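Side-chain contact in angiopoietin-related protein 6 (Homo sapiens, PDB 6Y43), which is probably a secreted angiopoietin-like growth factor whose fibrinogen-like globular domain, the part present here, binds a calcium ion: residues G7-C12 / R16-E21. Sequence-based numbering, arbitrary orientation.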
ATOM      1  N   GLY A   7       4.010  14.134 -19.258  1.00 16.56           N
ATOM      2  CA  GLY A   7       4.109  14.410 -17.845  1.00 16.56           C
ATOM      3  C   GLY A   7       5.172  15.453 -17.594  1.00 16.56           C
ATOM      4  O   GLY A   7       5.692  16.047 -18.540  1.00 16.56           O
ATOM      5  N   PRO A   8       5.553  15.671 -16.325  1.00 12.72           N
ATOM      6  CA  PRO A   8       5.042  14.936 -15.144  1.00 12.38           C
ATOM      7  C   PRO A   8       3.588  15.208 -14.809  1.00 14.17           C
ATOM      8  O   PRO A   8       3.043  16.245 -15.180  1.00 14.26           O
ATOM      9  CB  PRO A   8       5.936  15.426 -13.991  1.00 13.95           C
ATOM     10  CG  PRO A   8       7.173  15.997 -14.667  1.00 18.64           C
ATOM     11  CD  PRO A   8       6.689  16.563 -15.967  1.00 16.38           C
ATOM     12  N   TRP A   9       2.965  14.278 -14.086  1.00 12.25           N
ATOM     13  CA  TRP A   9       1.527  14.309 -13.876  1.00 12.14           C
ATOM     14  C   TRP A   9       1.201  14.570 -12.412  1.00 14.42           C
ATOM     15  O   TRP A   9       1.986  14.260 -11.513  1.00 13.75           O
ATOM     16  CB  TRP A   9       0.882  12.981 -14.303  1.00 13.43           C
ATOM     17  CG  TRP A   9       1.291  12.493 -15.659  1.00 11.43           C
ATOM     18  CD1 TRP A   9       2.346  11.672 -15.963  1.00 12.00           C
ATOM     19  CD2 TRP A   9       0.665  12.823 -16.909  1.00 13.66           C
ATOM     20  NE1 TRP A   9       2.407  11.463 -17.329  1.00 13.00           N
ATOM     21  CE2 TRP A   9       1.391  12.164 -17.930  1.00 14.12           C
ATOM     22  CE3 TRP A   9      -0.432  13.613 -17.269  1.00 16.97           C
ATOM     23  CZ2 TRP A   9       1.035  12.255 -19.282  1.00 17.97           C
ATOM     24  CZ3 TRP A   9      -0.768  13.714 -18.626  1.00 17.72           C
ATOM     25  CH2 TRP A   9      -0.034  13.042 -19.604  1.00 17.51           C
ATOM     26  N   GLN A  10      -0.001  15.095 -12.173  1.00 18.29           N
ATOM     27  CA  GLN A  10      -0.457  15.217 -10.793  1.00 18.49           C
ATOM     28  C   GLN A  10      -0.690  13.843 -10.177  1.00 16.06           C
ATOM     29  O   GLN A  10      -0.452  13.639  -8.983  1.00 13.87           O
ATOM     30  CB  GLN A  10      -1.735  16.049 -10.736  1.00 22.82           C
ATOM     31  CG  GLN A  10      -2.184  16.304  -9.313  1.00 26.86           C
ATOM     32  CD  GLN A  10      -3.329  17.289  -9.205  1.00 37.34           C
ATOM     33  OE1 GLN A  10      -3.688  17.960 -10.171  1.00 32.70           O
ATOM     34  NE2 GLN A  10      -3.911  17.379  -8.014  1.00 45.94           N
ATOM     35  N   ASP A  11      -1.161  12.901 -10.979  1.00 15.65           N
ATOM     36  CA  ASP A  11      -1.371  11.529 -10.537  1.00 15.23           C
ATOM     37  C   ASP A  11      -1.614  10.642 -11.754  1.00 13.81           C
ATOM     38  O   ASP A  11      -1.698  11.112 -12.894  1.00 13.74           O
ATOM     39  CB  ASP A  11      -2.541  11.472  -9.559  1.00 16.51           C
ATOM     40  CG  ASP A  11      -3.766  12.201 -10.085  1.00 17.86           C
ATOM     41  OD1 ASP A  11      -4.173  11.946 -11.241  1.00 18.09           O
ATOM     42  OD2 ASP A  11      -4.325  13.026  -9.336  1.00 26.68           O
ATOM     43  N   CYS A  12      -1.716   9.333 -11.491  1.00 13.25           N
ATOM     44  CA  CYS A  12      -1.913   8.377 -12.576  1.00 12.59           C
ATOM     45  C   CYS A  12      -3.236   8.607 -13.292  1.00 15.04           C
ATOM     46  O   CYS A  12      -3.339   8.366 -14.493  1.00 12.40           O
ATOM     47  CB  CYS A  12      -1.837   6.952 -12.027  1.00 11.29           C
ATOM     48  SG  CYS A  12      -0.163   6.530 -11.449  1.00 11.58           S
ATOM     49  N   ARG A  16      -3.915   8.788 -17.272  1.00 17.14           N
ATOM     50  CA  ARG A  16      -4.900   7.929 -17.917  1.00 16.62           C
ATOM     51  C   ARG A  16      -5.879   8.741 -18.751  1.00 18.73           C
ATOM     52  O   ARG A  16      -6.155   8.403 -19.908  1.00 23.03           O
ATOM     53  CB  ARG A  16      -5.639   7.120 -16.855  1.00 16.74           C
ATOM     54  CG  ARG A  16      -6.732   6.249 -17.425  1.00 22.53           C
ATOM     55  CD  ARG A  16      -6.153   5.134 -18.282  1.00 22.95           C
ATOM     56  NE  ARG A  16      -7.220   4.383 -18.934  1.00 27.99           N
ATOM     57  CZ  ARG A  16      -7.843   4.785 -20.037  1.00 34.68           C
ATOM     58  NH1 ARG A  16      -7.503   5.932 -20.619  1.00 32.47           N
ATOM     59  NH2 ARG A  16      -8.818   4.050 -20.554  1.00 33.68           N
ATOM     60  N   GLN A  17      -6.419   9.814 -18.178  1.00 21.94           N
ATOM     61  CA  GLN A  17      -7.378  10.636 -18.903  1.00 24.96           C
ATOM     62  C   GLN A  17      -6.755  11.298 -20.127  1.00 28.01           C
ATOM     63  O   GLN A  17      -7.479  11.705 -21.044  1.00 26.02           O
ATOM     64  CB  GLN A  17      -7.948  11.715 -17.988  1.00 26.47           C
ATOM     65  CG  GLN A  17      -8.497  11.251 -16.658  1.00 32.63           C
ATOM     66  CD  GLN A  17      -8.855  12.433 -15.764  1.00 31.95           C
ATOM     67  OE1 GLN A  17      -8.830  13.581 -16.212  1.00 43.93           O
ATOM     68  NE2 GLN A  17      -9.156  12.164 -14.496  1.00 37.72           N
ATOM     69  N   ALA A  18      -5.432  11.444 -20.154  1.00 23.78           N
ATOM     70  CA  ALA A  18      -4.753  11.985 -21.322  1.00 25.13           C
ATOM     71  C   ALA A  18      -4.512  10.932 -22.397  1.00 28.01           C
ATOM     72  O   ALA A  18      -3.933  11.256 -23.441  1.00 29.46           O
ATOM     73  CB  ALA A  18      -3.417  12.624 -20.907  1.00 22.15           C
ATOM     74  N   GLY A  19      -4.939   9.692 -22.173  1.00 25.56           N
ATOM     75  CA  GLY A  19      -4.837   8.652 -23.167  1.00 21.96           C
ATOM     76  C   GLY A  19      -3.692   7.686 -22.988  1.00 25.64           C
ATOM     77  O   GLY A  19      -3.369   6.959 -23.930  1.00 23.92           O
ATOM     78  N   HIS A  20      -3.047   7.674 -21.826  1.00 20.17           N
ATOM     79  CA  HIS A  20      -1.980   6.718 -21.558  1.00 18.79           C
ATOM     80  C   HIS A  20      -2.637   5.517 -20.906  1.00 20.75           C
ATOM     81  O   HIS A  20      -3.030   5.564 -19.734  1.00 21.29           O
ATOM     82  CB  HIS A  20      -0.890   7.374 -20.721  1.00 20.17           C
ATOM     83  CG  HIS A  20      -0.273   8.545 -21.413  1.00 21.66           C
ATOM     84  ND1 HIS A  20       0.609   8.401 -22.464  1.00 26.56           N
ATOM     85  CD2 HIS A  20      -0.464   9.876 -21.260  1.00 19.94           C
ATOM     86  CE1 HIS A  20       0.951   9.595 -22.913  1.00 23.58           C
ATOM     87  NE2 HIS A  20       0.315  10.506 -22.199  1.00 21.03           N
ATOM     88  N   GLU A  21      -2.813   4.458 -21.703  1.00 19.05           N
ATOM     89  CA  GLU A  21      -3.558   3.274 -21.299  1.00 18.96           C
ATOM     90  C   GLU A  21      -2.666   2.125 -20.844  1.00 16.01           C
ATOM     91  O   GLU A  21      -3.187   1.089 -20.417  1.00 15.32           O
ATOM     92  CB  GLU A  21      -4.423   2.783 -22.466  1.00 23.01           C
ATOM     93  CG  GLU A  21      -5.023   3.869 -23.330  1.00 33.19           C
ATOM     94  CD  GLU A  21      -6.116   3.333 -24.254  1.00 41.52           C
ATOM     95  OE1 GLU A  21      -7.227   3.907 -24.263  1.00 43.14           O
ATOM     96  OE2 GLU A  21      -5.861   2.329 -24.962  1.00 43.25           O
TER
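Trp9 and His20 meet with their side chains crossing at about a right angle. The six-membered ring of the indole does the touching. Its CZ2 lies 3.4 Å from CD2 of His20, and CH2 is 3.6 Å from NE2 of the same imidazole. The two ring planes are inclined at 65°, with centroids 5.2 Å apart, an oblique aromatic pair. The indole is placed by a first torsion of -49°, with CG anti to the carbonyl carbon, which sends the benzo end toward the turn after helix 12-17. There CH2 also packs on the methyl of Ala18, with CB at 3.6 Å. Gly7 CA sits over one face of the indole, 3.4 Å above the plane and toward the rim. His20 NE2 is hydrogen-bonded to the carbonyl O of Pro5, which helps to set how the imidazole is turned. With alanine at Trp9 the Ala18 methyl and the His20 ring would probably lose their aromatic neighbour, opening a gap between the loop and the end of the helix.

The backbone also joins the two segments, at Cys12 and Arg16. Arg16 N donates to Cys12 O at 2.9 Å with an N-H...O angle of 162°, a regular helical bond. Cys12 is also tied to Cys39 by a disulfide, which pins the start of the helix to strand 33-40. Asp11 is the N-cap, its OD1 accepting from Glu14 N. At the other end Gly19, with positive phi, closes the helix in a Schellman motif. Together these features make a short helix capped at both ends, with a tryptophan from the preceding loop packed on the turn that follows it, at the N-terminal edge of the fibrinogen C-terminal globular fold.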